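Local coordinates for mandelate racemase/muconate lactonizing protein (Thermobispora bispora, PDB 3VC5) that probably catalyses the magnesium-dependent dehydration of D-glucarate to 5-dehydro-4-deoxy-D-glucarate, as a glucarate dehydratase of the enolase superfamily, at residues N109-M114 / V124-R129; E69-L74 / L309-Y314; A298-R303 / F331-S336; G258-L263 / V280-A285. All blocks are in the same frame, centred on the assembly; numbering follows the deposited sequence.

Contact 1 of 4, residues N109-M114 / V124-R129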
loop_
_atom_site.group_PDB
_atom_site.type_symbol
_atom_site.label_atom_id
_atom_site.label_comp_id
_atom_site.label_asym_id
_atom_site.label_seq_id
_atom_site.Cartn_x
_atom_site.Cartn_y
_atom_site.Cartn_z
ATOM N N ASN A 109 4.656 21.298 15.208
ATOM C CA ASN A 109 6.100 21.241 15.126
ATOM C C ASN A 109 6.488 20.674 13.746
ATOM O O ASN A 109 5.842 19.729 13.251
ATOM C CB ASN A 109 6.606 20.328 16.237
ATOM C CG ASN A 109 6.579 20.987 17.594
ATOM O OD1 ASN A 109 7.414 21.836 17.893
ATOM N ND2 ASN A 109 5.628 20.581 18.438
ATOM N N ILE A 110 7.457 21.295 13.084
ATOM C CA ILE A 110 8.148 20.661 11.958
ATOM C C ILE A 110 9.641 20.577 12.316
ATOM O O ILE A 110 10.290 21.597 12.563
ATOM C CB ILE A 110 7.998 21.434 10.648
ATOM C CG1 ILE A 110 6.562 21.347 10.133
ATOM C CG2 ILE A 110 8.964 20.862 9.587
ATOM C CD1 ILE A 110 6.271 22.277 8.895
ATOM N N VAL A 111 10.181 19.359 12.363
ATOM C CA VAL A 111 11.553 19.162 12.812
ATOM C C VAL A 111 12.431 19.193 11.571
ATOM O O VAL A 111 12.210 18.424 10.614
ATOM C CB VAL A 111 11.716 17.809 13.556
ATOM C CG1 VAL A 111 13.197 17.509 13.852
ATOM C CG2 VAL A 111 10.871 17.770 14.831
ATOM N N THR A 112 13.406 20.092 11.564
ATOM C CA THR A 112 14.300 20.220 10.428
ATOM C C THR A 112 15.651 19.672 10.824
ATOM O O THR A 112 15.956 19.541 12.004
ATOM C CB THR A 112 14.452 21.679 10.043
ATOM O OG1 THR A 112 14.909 22.421 11.195
ATOM C CG2 THR A 112 13.117 22.212 9.562
ATOM N N ASP A 113 16.462 19.328 9.842
ATOM C CA ASP A 113 17.791 18.867 10.177
ATOM C C ASP A 113 18.793 19.868 9.616
ATOM O O ASP A 113 18.410 20.800 8.925
ATOM C CB ASP A 113 18.024 17.398 9.754
ATOM C CG ASP A 113 18.016 17.199 8.258
ATOM O OD1 ASP A 113 18.656 18.017 7.552
ATOM O OD2 ASP A 113 17.376 16.206 7.792
ATOM N N MET A 114 20.062 19.723 9.964
ATOM C CA MET A 114 21.050 20.734 9.578
ATOM C C MET A 114 21.806 20.433 8.267
ATOM O O MET A 114 22.565 21.262 7.786
ATOM C CB MET A 114 22.037 20.957 10.741
ATOM C CG MET A 114 21.358 21.424 12.039
ATOM S SD MET A 114 22.566 21.710 13.348
ATOM C CE MET A 114 23.248 23.298 12.825
ATOM N N VAL A 124 4.051 16.116 7.440
ATOM C CA VAL A 124 3.861 14.669 7.318
ATOM C C VAL A 124 5.182 13.958 7.558
ATOM O O VAL A 124 5.209 12.952 8.229
ATOM C CB VAL A 124 3.213 14.245 5.967
ATOM C CG1 VAL A 124 3.261 12.741 5.767
ATOM C CG2 VAL A 124 1.791 14.811 5.878
ATOM N N LYS A 125 6.283 14.452 6.985
ATOM C CA LYS A 125 7.533 13.745 7.192
ATOM C C LYS A 125 7.914 13.750 8.674
ATOM O O LYS A 125 8.506 12.773 9.182
ATOM C CB LYS A 125 8.649 14.376 6.324
ATOM C CG LYS A 125 9.919 13.540 6.200
ATOM C CD LYS A 125 10.898 14.237 5.257
ATOM C CE LYS A 125 12.289 13.767 5.356
ATOM N NZ LYS A 125 13.280 14.879 5.147
ATOM N N THR A 126 7.617 14.843 9.380
ATOM C CA THR A 126 7.937 14.919 10.813
ATOM C C THR A 126 7.132 13.869 11.583
ATOM O O THR A 126 7.687 13.086 12.394
ATOM C CB THR A 126 7.642 16.322 11.362
ATOM O OG1 THR A 126 8.522 17.243 10.710
ATOM C CG2 THR A 126 7.891 16.377 12.881
ATOM N N VAL A 127 5.841 13.806 11.289
ATOM C CA VAL A 127 4.953 12.796 11.926
ATOM C C VAL A 127 5.438 11.381 11.582
ATOM O O VAL A 127 5.542 10.520 12.460
ATOM C CB VAL A 127 3.511 12.974 11.473
ATOM C CG1 VAL A 127 2.617 11.803 11.991
ATOM C CG2 VAL A 127 2.987 14.321 11.963
ATOM N N ASP A 128 5.795 11.157 10.309
ATOM C CA ASP A 128 6.193 9.830 9.887
ATOM C C ASP A 128 7.502 9.449 10.580
ATOM O O ASP A 128 7.710 8.277 10.937
ATOM C CB ASP A 128 6.431 9.807 8.375
ATOM C CG ASP A 128 5.128 9.710 7.580
ATOM O OD1 ASP A 128 4.053 9.452 8.201
ATOM O OD2 ASP A 128 5.172 9.781 6.331
ATOM N N ARG A 129 8.428 10.416 10.700
ATOM C CA ARG A 129 9.697 10.154 11.394
ATOM C C ARG A 129 9.472 9.758 12.863
ATOM O O ARG A 129 10.101 8.805 13.390
ATOM C CB ARG A 129 10.664 11.355 11.306
ATOM C CG ARG A 129 11.260 11.556 9.922
ATOM C CD ARG A 129 11.841 12.967 9.738
ATOM N NE ARG A 129 12.415 13.489 10.967
ATOM C CZ ARG A 129 13.702 13.736 11.173
ATOM N NH1 ARG A 129 14.088 14.237 12.348
ATOM N NH2 ARG A 129 14.597 13.519 10.205
HETATM O O HOH W 1 10.421 16.815 8.501
HETATM O O HOH W 2 17.540 13.714 9.505
HETATM O O HOH W 3 14.613 16.034 7.407
#
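Thr126 and Val111 share the one direct hydrogen bond between loop 109-114 and helix 123-146: Val111 N reaches Thr126 OG1 at 3.2 Å, with 157° at the hydrogen. A chi1 of -64° sets OG1 beside its own backbone N, where it also bonds Ser122 O. A water donates to both Thr126 OG1 and Val111 O.

Packing contacts are few. Val111 CG2 meets Thr126 CG2 at 3.8 Å, and Val111 CG1 comes obliquely within 3.7 Å of Arg129 NH1. A valine in place of Thr126 would probably keep the methyl packing but leave Val111 N and the bridging water without their acceptor.

Charge acts indirectly. Asp113 OD2 stands 4.6 Å from Arg129 NH2 and well out of the guanidinium plane, so no N-H aims at it. One water, in the guanidinium plane, spans this pair, and another links Asp113 OD2 to Lys125 NZ, which also bonds Thr118 O and Ser120 O.

A loop held to a long helix by one hydroxyl and bridging waters here forms part of the N-terminal capping domain of the mandelate racemase family, with the side chain of Arg129 about 9 Å from that of His338, a predicted proton acceptor.

Contact 2 of 4, residues E69-L74 / L309-Y314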
loop_
_atom_site.group_PDB
_atom_site.type_symbol
_atom_site.label_atom_id
_atom_site.label_comp_id
_atom_site.label_asym_id
_atom_site.label_seq_id
_atom_site.Cartn_x
_atom_site.Cartn_y
_atom_site.Cartn_z
ATOM N N GLU A 69 14.045 2.000 16.313
ATOM C CA GLU A 69 15.285 2.781 16.255
ATOM C C GLU A 69 15.072 3.955 15.314
ATOM O O GLU A 69 14.541 3.787 14.218
ATOM C CB GLU A 69 16.455 1.904 15.814
ATOM C CG GLU A 69 17.761 2.690 15.632
ATOM C CD GLU A 69 18.908 1.854 15.077
ATOM O OE1 GLU A 69 18.900 0.598 15.173
ATOM O OE2 GLU A 69 19.847 2.487 14.530
ATOM N N THR A 70 15.481 5.141 15.745
ATOM C CA THR A 70 15.253 6.340 14.948
ATOM C C THR A 70 16.405 7.327 15.193
ATOM O O THR A 70 17.406 6.983 15.846
ATOM C CB THR A 70 13.878 6.938 15.250
ATOM O OG1 THR A 70 13.614 8.033 14.359
ATOM C CG2 THR A 70 13.762 7.404 16.711
ATOM N N TYR A 71 16.288 8.540 14.663
ATOM C CA TYR A 71 17.348 9.561 14.742
ATOM C C TYR A 71 17.538 10.015 16.174
ATOM O O TYR A 71 16.601 9.904 16.993
ATOM C CB TYR A 71 16.915 10.785 13.918
ATOM C CG TYR A 71 16.534 10.376 12.537
ATOM C CD1 TYR A 71 17.489 9.926 11.620
ATOM C CD2 TYR A 71 15.202 10.429 12.125
ATOM C CE1 TYR A 71 17.120 9.504 10.340
ATOM C CE2 TYR A 71 14.833 10.043 10.835
ATOM C CZ TYR A 71 15.797 9.603 9.945
ATOM O OH TYR A 71 15.415 9.232 8.692
ATOM N N GLY A 72 18.747 10.517 16.472
ATOM C CA GLY A 72 19.075 11.011 17.818
ATOM C C GLY A 72 19.124 12.523 17.978
ATOM O O GLY A 72 19.353 13.014 19.094
ATOM N N ASP A 73 18.878 13.271 16.888
ATOM C CA ASP A 73 18.898 14.744 16.943
ATOM C C ASP A 73 17.946 15.225 18.045
ATOM O O ASP A 73 16.837 14.700 18.190
ATOM C CB ASP A 73 18.460 15.369 15.618
ATOM C CG ASP A 73 19.489 15.195 14.494
ATOM O OD1 ASP A 73 20.651 14.819 14.738
ATOM O OD2 ASP A 73 19.129 15.463 13.334
ATOM N N LEU A 74 18.342 16.280 18.756
ATOM C CA LEU A 74 17.667 16.696 19.971
ATOM C C LEU A 74 16.182 17.001 19.723
ATOM O O LEU A 74 15.309 16.539 20.495
ATOM C CB LEU A 74 18.375 17.938 20.557
ATOM C CG LEU A 74 17.852 18.431 21.907
ATOM C CD1 LEU A 74 17.995 17.345 22.973
ATOM C CD2 LEU A 74 18.581 19.737 22.292
ATOM N N LEU A 309 14.812 5.672 -3.537
ATOM C CA LEU A 309 15.376 4.992 -2.356
ATOM C C LEU A 309 14.344 5.211 -1.258
ATOM O O LEU A 309 14.167 6.330 -0.773
ATOM C CB LEU A 309 16.724 5.599 -1.941
ATOM C CG LEU A 309 17.958 5.070 -2.695
ATOM C CD1 LEU A 309 17.984 5.518 -4.172
ATOM C CD2 LEU A 309 19.235 5.499 -1.992
ATOM N N ILE A 310 13.625 4.159 -0.908
ATOM C CA ILE A 310 12.674 4.215 0.199
ATOM C C ILE A 310 13.487 4.191 1.512
ATOM O O ILE A 310 14.672 3.797 1.542
ATOM C CB ILE A 310 11.728 2.996 0.114
ATOM C CG1 ILE A 310 10.450 3.205 0.923
ATOM C CG2 ILE A 310 12.416 1.720 0.607
ATOM C CD1 ILE A 310 9.581 4.329 0.345
ATOM N N ASP A 311 12.856 4.601 2.604
ATOM C CA ASP A 311 13.534 4.606 3.898
ATOM C C ASP A 311 12.456 4.674 4.957
ATOM O O ASP A 311 11.770 5.707 5.073
ATOM C CB ASP A 311 14.533 5.775 4.015
ATOM C CG ASP A 311 15.283 5.773 5.337
ATOM O OD1 ASP A 311 14.711 5.253 6.348
ATOM O OD2 ASP A 311 16.389 6.369 5.409
ATOM N N HIS A 312 12.236 3.567 5.657
ATOM C CA HIS A 312 11.115 3.513 6.613
ATOM C C HIS A 312 11.271 4.521 7.725
ATOM O O HIS A 312 10.275 4.842 8.411
ATOM C CB HIS A 312 10.926 2.105 7.178
ATOM C CG HIS A 312 11.919 1.716 8.239
ATOM N ND1 HIS A 312 13.075 1.024 7.949
ATOM C CD2 HIS A 312 11.915 1.903 9.589
ATOM C CE1 HIS A 312 13.748 0.803 9.067
ATOM N NE2 HIS A 312 13.042 1.281 10.087
ATOM N N HIS A 313 12.503 5.014 7.947
ATOM C CA HIS A 313 12.717 5.947 9.063
ATOM C C HIS A 313 12.097 7.310 8.803
ATOM O O HIS A 313 11.882 8.075 9.743
ATOM C CB HIS A 313 14.213 6.132 9.365
ATOM C CG HIS A 313 14.925 4.855 9.702
ATOM N ND1 HIS A 313 15.534 4.091 8.740
ATOM C CD2 HIS A 313 15.176 4.247 10.891
ATOM C CE1 HIS A 313 16.113 3.035 9.322
ATOM N NE2 HIS A 313 15.882 3.101 10.625
ATOM N N TYR A 314 11.838 7.643 7.537
ATOM C CA TYR A 314 11.133 8.925 7.298
ATOM C C TYR A 314 9.927 8.781 6.377
ATOM O O TYR A 314 9.212 9.772 6.181
ATOM C CB TYR A 314 12.092 10.062 6.834
ATOM C CG TYR A 314 12.837 9.803 5.533
ATOM C CD1 TYR A 314 12.230 10.028 4.303
ATOM C CD2 TYR A 314 14.158 9.337 5.534
ATOM C CE1 TYR A 314 12.924 9.845 3.106
ATOM C CE2 TYR A 314 14.855 9.157 4.354
ATOM C CZ TYR A 314 14.220 9.356 3.144
ATOM O OH TYR A 314 14.932 9.151 1.978
HETATM O O HOH W 4 13.903 1.218 12.823
HETATM O O HOH W 5 12.114 7.292 12.326
HETATM O O HOH W 6 17.096 7.366 7.746
#
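His313 enters the contact at its CB, which sits 3.4 Å from the phenol oxygen OH of Tyr71. CG lies beside the residue's own backbone N, and a chi2 of 91° turns ND1 to Asp311. ND1 donates to Asp311 OD1 at 2.8 Å, on the syn side of the carboxylate and close to the imidazole plane. The same OD1 takes His313 N on its anti side, at 2.7 Å, capping the short, weakly bonded helix that starts here. On the other branch, the ring edge at CD2 faces Glu69 O, 3.4 Å away. At the tip, NE2 is bonded to Ser346 OG, while one face of the ring carries His312 NE2, offset toward the rim.

Tyr71 OH also abuts the edge of the Tyr314 ring, 3.4 Å from its CD2, and donates to a water that in turn donates to Asp311 OD2.

Asp311 thus divides its oxygens: OD1 is gripped by ND1 and the backbone N of His313, and OD2 bonds ND1 of His338, the predicted proton acceptor. Holding OD1 in this way probably helps fix the carboxylate's rotation, with His313 as a second-shell residue. The His338-Asp311 pair is consistent with the His-Asp dyad of mandelate racemase relatives.

Contact 3 of 4, residues A298-R303 / F331-S336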
loop_
_atom_site.group_PDB
_atom_site.type_symbol
_atom_site.label_atom_id
_atom_site.label_comp_id
_atom_site.label_asym_id
_atom_site.label_seq_id
_atom_site.Cartn_x
_atom_site.Cartn_y
_atom_site.Cartn_z
ATOM N N ALA A 298 3.968 15.261 -8.219
ATOM C CA ALA A 298 4.924 16.037 -9.022
ATOM C C ALA A 298 5.997 15.182 -9.647
ATOM O O ALA A 298 6.429 15.460 -10.786
ATOM C CB ALA A 298 5.535 17.195 -8.218
ATOM N N ALA A 299 6.484 14.183 -8.908
ATOM C CA ALA A 299 7.508 13.269 -9.460
ATOM C C ALA A 299 6.985 12.434 -10.629
ATOM O O ALA A 299 7.699 12.181 -11.606
ATOM C CB ALA A 299 8.114 12.358 -8.370
ATOM N N VAL A 300 5.752 11.975 -10.533
ATOM C CA VAL A 300 5.187 11.196 -11.616
ATOM C C VAL A 300 5.027 12.076 -12.873
ATOM O O VAL A 300 5.246 11.637 -13.999
ATOM C CB VAL A 300 3.857 10.532 -11.163
ATOM C CG1 VAL A 300 2.992 10.111 -12.386
ATOM C CG2 VAL A 300 4.165 9.349 -10.204
ATOM N N GLU A 301 4.657 13.332 -12.673
ATOM C CA GLU A 301 4.457 14.241 -13.789
ATOM C C GLU A 301 5.767 14.617 -14.471
ATOM O O GLU A 301 5.856 14.541 -15.695
ATOM C CB GLU A 301 3.784 15.493 -13.275
ATOM C CG GLU A 301 3.243 16.411 -14.284
ATOM C CD GLU A 301 2.403 17.440 -13.572
ATOM O OE1 GLU A 301 1.163 17.431 -13.740
ATOM O OE2 GLU A 301 2.993 18.204 -12.779
ATOM N N ARG A 302 6.793 14.985 -13.696
ATOM C CA ARG A 302 8.063 15.461 -14.302
ATOM C C ARG A 302 9.084 14.362 -14.586
ATOM O O ARG A 302 10.003 14.533 -15.417
ATOM C CB ARG A 302 8.734 16.488 -13.390
ATOM C CG ARG A 302 7.987 17.802 -13.215
ATOM C CD ARG A 302 7.852 18.595 -14.530
ATOM N NE ARG A 302 9.131 18.805 -15.236
ATOM C CZ ARG A 302 10.037 19.738 -14.928
ATOM N NH1 ARG A 302 9.839 20.573 -13.901
ATOM N NH2 ARG A 302 11.159 19.852 -15.664
ATOM N N ARG A 303 8.951 13.250 -13.878
ATOM C CA ARG A 303 9.896 12.130 -13.990
ATOM C C ARG A 303 11.349 12.535 -13.686
ATOM O O ARG A 303 12.246 12.374 -14.514
ATOM C CB ARG A 303 9.756 11.427 -15.347
ATOM C CG ARG A 303 8.370 10.795 -15.563
ATOM C CD ARG A 303 8.270 9.436 -14.841
ATOM N NE ARG A 303 6.908 8.889 -14.724
ATOM C CZ ARG A 303 6.657 7.641 -14.321
ATOM N NH1 ARG A 303 7.678 6.834 -14.031
ATOM N NH2 ARG A 303 5.404 7.186 -14.214
ATOM N N PHE A 331 3.744 2.863 -11.141
ATOM C CA PHE A 331 4.152 3.945 -12.032
ATOM C C PHE A 331 5.479 3.708 -12.700
ATOM O O PHE A 331 5.986 4.581 -13.389
ATOM C CB PHE A 331 4.131 5.287 -11.282
ATOM C CG PHE A 331 2.751 5.762 -10.965
ATOM C CD1 PHE A 331 2.068 6.611 -11.835
ATOM C CD2 PHE A 331 2.102 5.339 -9.816
ATOM C CE1 PHE A 331 0.787 7.042 -11.539
ATOM C CE2 PHE A 331 0.823 5.769 -9.521
ATOM C CZ PHE A 331 0.149 6.617 -10.387
ATOM N N GLY A 332 6.035 2.512 -12.520
ATOM C CA GLY A 332 7.297 2.154 -13.185
ATOM C C GLY A 332 8.543 2.707 -12.503
ATOM O O GLY A 332 9.630 2.722 -13.098
ATOM N N ILE A 333 8.404 3.171 -11.265
ATOM C CA ILE A 333 9.551 3.668 -10.513
ATOM C C ILE A 333 10.056 2.498 -9.688
ATOM O O ILE A 333 9.304 1.905 -8.921
ATOM C CB ILE A 333 9.147 4.832 -9.577
ATOM C CG1 ILE A 333 8.698 6.035 -10.427
ATOM C CG2 ILE A 333 10.299 5.226 -8.630
ATOM C CD1 ILE A 333 7.990 7.113 -9.667
ATOM N N GLU A 334 11.306 2.138 -9.882
ATOM C CA GLU A 334 11.872 1.001 -9.124
ATOM C C GLU A 334 12.321 1.429 -7.733
ATOM O O GLU A 334 12.432 2.617 -7.471
ATOM C CB GLU A 334 12.994 0.350 -9.912
ATOM C CG GLU A 334 12.460 -0.287 -11.153
ATOM C CD GLU A 334 13.530 -0.704 -12.096
ATOM O OE1 GLU A 334 14.729 -0.656 -11.722
ATOM O OE2 GLU A 334 13.158 -1.085 -13.223
ATOM N N LEU A 335 12.564 0.459 -6.847
ATOM C CA LEU A 335 12.923 0.778 -5.471
ATOM C C LEU A 335 14.275 0.295 -5.063
ATOM O O LEU A 335 14.662 -0.858 -5.358
ATOM C CB LEU A 335 11.908 0.210 -4.482
ATOM C CG LEU A 335 11.085 1.254 -3.693
ATOM C CD1 LEU A 335 10.196 2.061 -4.568
ATOM C CD2 LEU A 335 10.252 0.588 -2.596
ATOM N N SER A 336 14.983 1.185 -4.375
ATOM C CA SER A 336 16.165 0.810 -3.628
ATOM C C SER A 336 15.906 1.257 -2.181
ATOM O O SER A 336 14.749 1.504 -1.809
ATOM C CB SER A 336 17.395 1.505 -4.223
ATOM O OG SER A 336 18.585 1.105 -3.571
#
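Arg303 and Phe331 join the ends of two neighbouring outer helices of the (beta/alpha) barrel, 296-302 and 318-330, at the side where the helices finish and the next strands begin. Helix 318-330 closes in a Schellman motif with Gly332 as its C-prime residue, and Arg303, itself just past a helix and at positive phi, binds into that turn.

The tight part is polar at one end and apolar at the other. The guanidinium meets Phe331 O end-on, with NH1 at 2.9 Å and NH2 at 2.8 Å, and the oxygen lies in the guanidinium plane. Both bonds are bent (142° and 147° at the hydrogen), as sharing one acceptor requires; NH2 uses a lone pair in the carbonyl plane, whereas NH1 is tilted from that plane. Beside this, Val300 CG2 sits over a face of the Phe331 ring in a CH-pi contact, 4.2 Å from the centroid, while CG1 touches Phe331 CD1 at 3.7 Å. The ring continues into the dimer interface, stacking on Phe331 of the second subunit, whose Val300 also packs against it.

A looser apolar contact sets Val300 CG2 4.5 Å from the buried Ile333 CD1. On the solvent side, exposed Gly332, with no side chain, offers only backbone to the partly exposed arginine. Arg303 NH1 passes Ile333 CG1 at 3.8 Å. A leucine in place of Arg303 would probably leave Phe331 O without both donors and the turn less firmly tied to helix 296-302. A bend at chi2 (-80°) folds the arginine back over its own helix, where NE makes a weak 3.3 Å bond to Val300 O.

Contact 4 of 4, residues G258-L263 / V280-A285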
loop_
_atom_site.group_PDB
_atom_site.type_symbol
_atom_site.label_atom_id
_atom_site.label_comp_id
_atom_site.label_asym_id
_atom_site.label_seq_id
_atom_site.Cartn_x
_atom_site.Cartn_y
_atom_site.Cartn_z
ATOM N N GLY A 258 26.710 3.361 -19.614
ATOM C CA GLY A 258 26.948 1.924 -19.519
ATOM C C GLY A 258 27.725 1.488 -18.284
ATOM O O GLY A 258 28.045 0.306 -18.139
ATOM N N VAL A 259 28.026 2.427 -17.387
ATOM C CA VAL A 259 28.825 2.120 -16.189
ATOM C C VAL A 259 27.998 2.090 -14.890
ATOM O O VAL A 259 28.289 1.293 -13.993
ATOM C CB VAL A 259 30.039 3.085 -16.046
ATOM C CG1 VAL A 259 30.923 2.679 -14.882
ATOM C CG2 VAL A 259 30.859 3.123 -17.334
ATOM N N LEU A 260 26.976 2.942 -14.783
ATOM C CA LEU A 260 26.174 3.055 -13.535
ATOM C C LEU A 260 24.827 2.308 -13.575
ATOM O O LEU A 260 24.096 2.383 -14.569
ATOM C CB LEU A 260 25.914 4.539 -13.201
ATOM C CG LEU A 260 27.129 5.432 -12.916
ATOM C CD1 LEU A 260 26.696 6.882 -12.741
ATOM C CD2 LEU A 260 27.968 4.959 -11.703
ATOM N N GLU A 261 24.509 1.599 -12.494
ATOM C CA GLU A 261 23.174 1.048 -12.247
ATOM C C GLU A 261 22.201 2.238 -12.221
ATOM O O GLU A 261 21.108 2.187 -12.801
ATOM C CB GLU A 261 23.158 0.299 -10.899
ATOM C CG GLU A 261 21.821 -0.316 -10.515
ATOM C CD GLU A 261 21.842 -0.965 -9.138
ATOM O OE1 GLU A 261 22.748 -0.650 -8.325
ATOM O OE2 GLU A 261 20.946 -1.807 -8.861
ATOM N N TYR A 262 22.611 3.307 -11.532
ATOM C CA TYR A 262 21.860 4.565 -11.492
ATOM C C TYR A 262 22.741 5.713 -10.991
ATOM O O TYR A 262 23.778 5.479 -10.335
ATOM C CB TYR A 262 20.536 4.449 -10.692
ATOM C CG TYR A 262 20.563 3.953 -9.255
ATOM C CD1 TYR A 262 19.976 2.718 -8.922
ATOM C CD2 TYR A 262 21.118 4.721 -8.213
ATOM C CE1 TYR A 262 19.947 2.270 -7.625
ATOM C CE2 TYR A 262 21.106 4.252 -6.882
ATOM C CZ TYR A 262 20.499 3.030 -6.608
ATOM O OH TYR A 262 20.442 2.530 -5.321
ATOM N N LEU A 263 22.352 6.945 -11.329
ATOM C CA LEU A 263 23.052 8.138 -10.864
ATOM C C LEU A 263 22.117 8.783 -9.819
ATOM O O LEU A 263 21.006 9.185 -10.136
ATOM C CB LEU A 263 23.346 9.091 -12.049
ATOM C CG LEU A 263 23.968 10.457 -11.747
ATOM C CD1 LEU A 263 25.301 10.291 -10.972
ATOM C CD2 LEU A 263 24.172 11.289 -13.049
ATOM N N VAL A 280 20.546 11.933 -19.869
ATOM C CA VAL A 280 21.582 10.951 -19.487
ATOM C C VAL A 280 21.092 9.532 -19.729
ATOM O O VAL A 280 19.884 9.286 -19.718
ATOM C CB VAL A 280 22.072 11.134 -18.033
ATOM C CG1 VAL A 280 22.637 12.545 -17.829
ATOM C CG2 VAL A 280 20.943 10.865 -17.036
ATOM N N PRO A 281 22.027 8.596 -19.985
ATOM C CA PRO A 281 21.599 7.251 -20.418
ATOM C C PRO A 281 21.200 6.281 -19.314
ATOM O O PRO A 281 20.572 5.253 -19.604
ATOM C CB PRO A 281 22.827 6.704 -21.146
ATOM C CG PRO A 281 23.988 7.480 -20.550
ATOM C CD PRO A 281 23.460 8.844 -20.245
ATOM N N MET A 282 21.552 6.591 -18.069
ATOM C CA MET A 282 21.165 5.727 -16.964
ATOM C C MET A 282 20.022 6.384 -16.169
ATOM O O MET A 282 19.863 7.603 -16.219
ATOM C CB MET A 282 22.370 5.444 -16.053
ATOM C CG MET A 282 22.819 6.622 -15.208
ATOM S SD MET A 282 23.763 7.856 -16.144
ATOM C CE MET A 282 25.126 6.884 -16.806
ATOM N N PRO A 283 19.215 5.572 -15.455
ATOM C CA PRO A 283 18.186 6.134 -14.564
ATOM C C PRO A 283 18.785 7.005 -13.453
ATOM O O PRO A 283 19.924 6.758 -13.013
ATOM C CB PRO A 283 17.548 4.909 -13.924
ATOM C CG PRO A 283 18.026 3.697 -14.693
ATOM C CD PRO A 283 19.300 4.096 -15.398
ATOM N N LEU A 284 18.037 8.016 -13.011
ATOM C CA LEU A 284 18.392 8.773 -11.809
ATOM C C LEU A 284 17.642 8.165 -10.623
ATOM O O LEU A 284 16.557 7.574 -10.790
ATOM C CB LEU A 284 17.973 10.235 -11.934
ATOM C CG LEU A 284 18.618 11.011 -13.087
ATOM C CD1 LEU A 284 18.369 12.521 -12.909
ATOM C CD2 LEU A 284 20.111 10.708 -13.212
ATOM N N ALA A 285 18.230 8.311 -9.430
ATOM C CA ALA A 285 17.598 7.891 -8.193
ATOM C C ALA A 285 17.567 9.075 -7.248
ATOM O O ALA A 285 18.322 10.036 -7.419
ATOM C CB ALA A 285 18.420 6.757 -7.550
#
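Leu263 and Leu284 lie side by side and point the same way, Leu263 CB 3.8 Å from Leu284 CD2, as expected of a parallel bridge pair. Their strands, 262-264 and 284-286, are the two strands of a beta-alpha-beta unit of the (beta/alpha) barrel, connected through helix 270-277. Leu284 continues from this pair onto that helix, against Met273, Val276 and Ala277.

Met282 adds to the same layer from the loop ahead of its strand. With chi1 at 72°, between backbone N and carbonyl carbon, Met282 brings CG to 4.0 Å from Leu263 CB and also borders Leu260 CB.

Tyr262 and Ala285 pair on the other face of the sheet. The tyrosine ring lies across Ala285: CB of Ala285 is 3.9 Å from the Tyr262 ring centroid, 30° off the normal, in a CH-pi contact. Its nearest ring atom is Tyr262 CD2, at 3.4 Å. Both residues also touch Val307 and Leu309, and Tyr262 OH bonds Ser336 OG; Glu264, a magnesium-binding residue though no metal is bound to this chain here, follows directly on this strand.

The backbone explains the register. Leu263 N donates almost straight to Pro283 O at 3.0 Å, in the carbonyl plane. The returning bond, Ala285 N to Leu263 O at 3.0 Å, arrives 42° out of the plane of the Leu263 carbonyl, not on a lone pair, and the same oxygen takes a CA-H...O contact from Leu284 CA at 3.1 Å.

How the contacts relate
From the N terminus, the chain opens contact 2 at 69-74, in the capping domain, and does not close it until 309-314, in the barrel. Contact 1 is nested early in that long loop and closes over just nine intervening residues; it abuts contact 2 directly, Arg129 CG lying 3.5 Å from Tyr314 CB. Contact 4 is nested later in the same loop, spanning one crossover of the barrel. Contact 3 opens at 298-303, before contact 2 closes, and closes at 331-336, so the two cross. Neighbouring strands 307-310 and 334-337 join them, with Ile310 N 3.0 Å from Ser336 O, a probable hydrogen bond. Contacts 2, 3 and 4 thus share the barrel sheet.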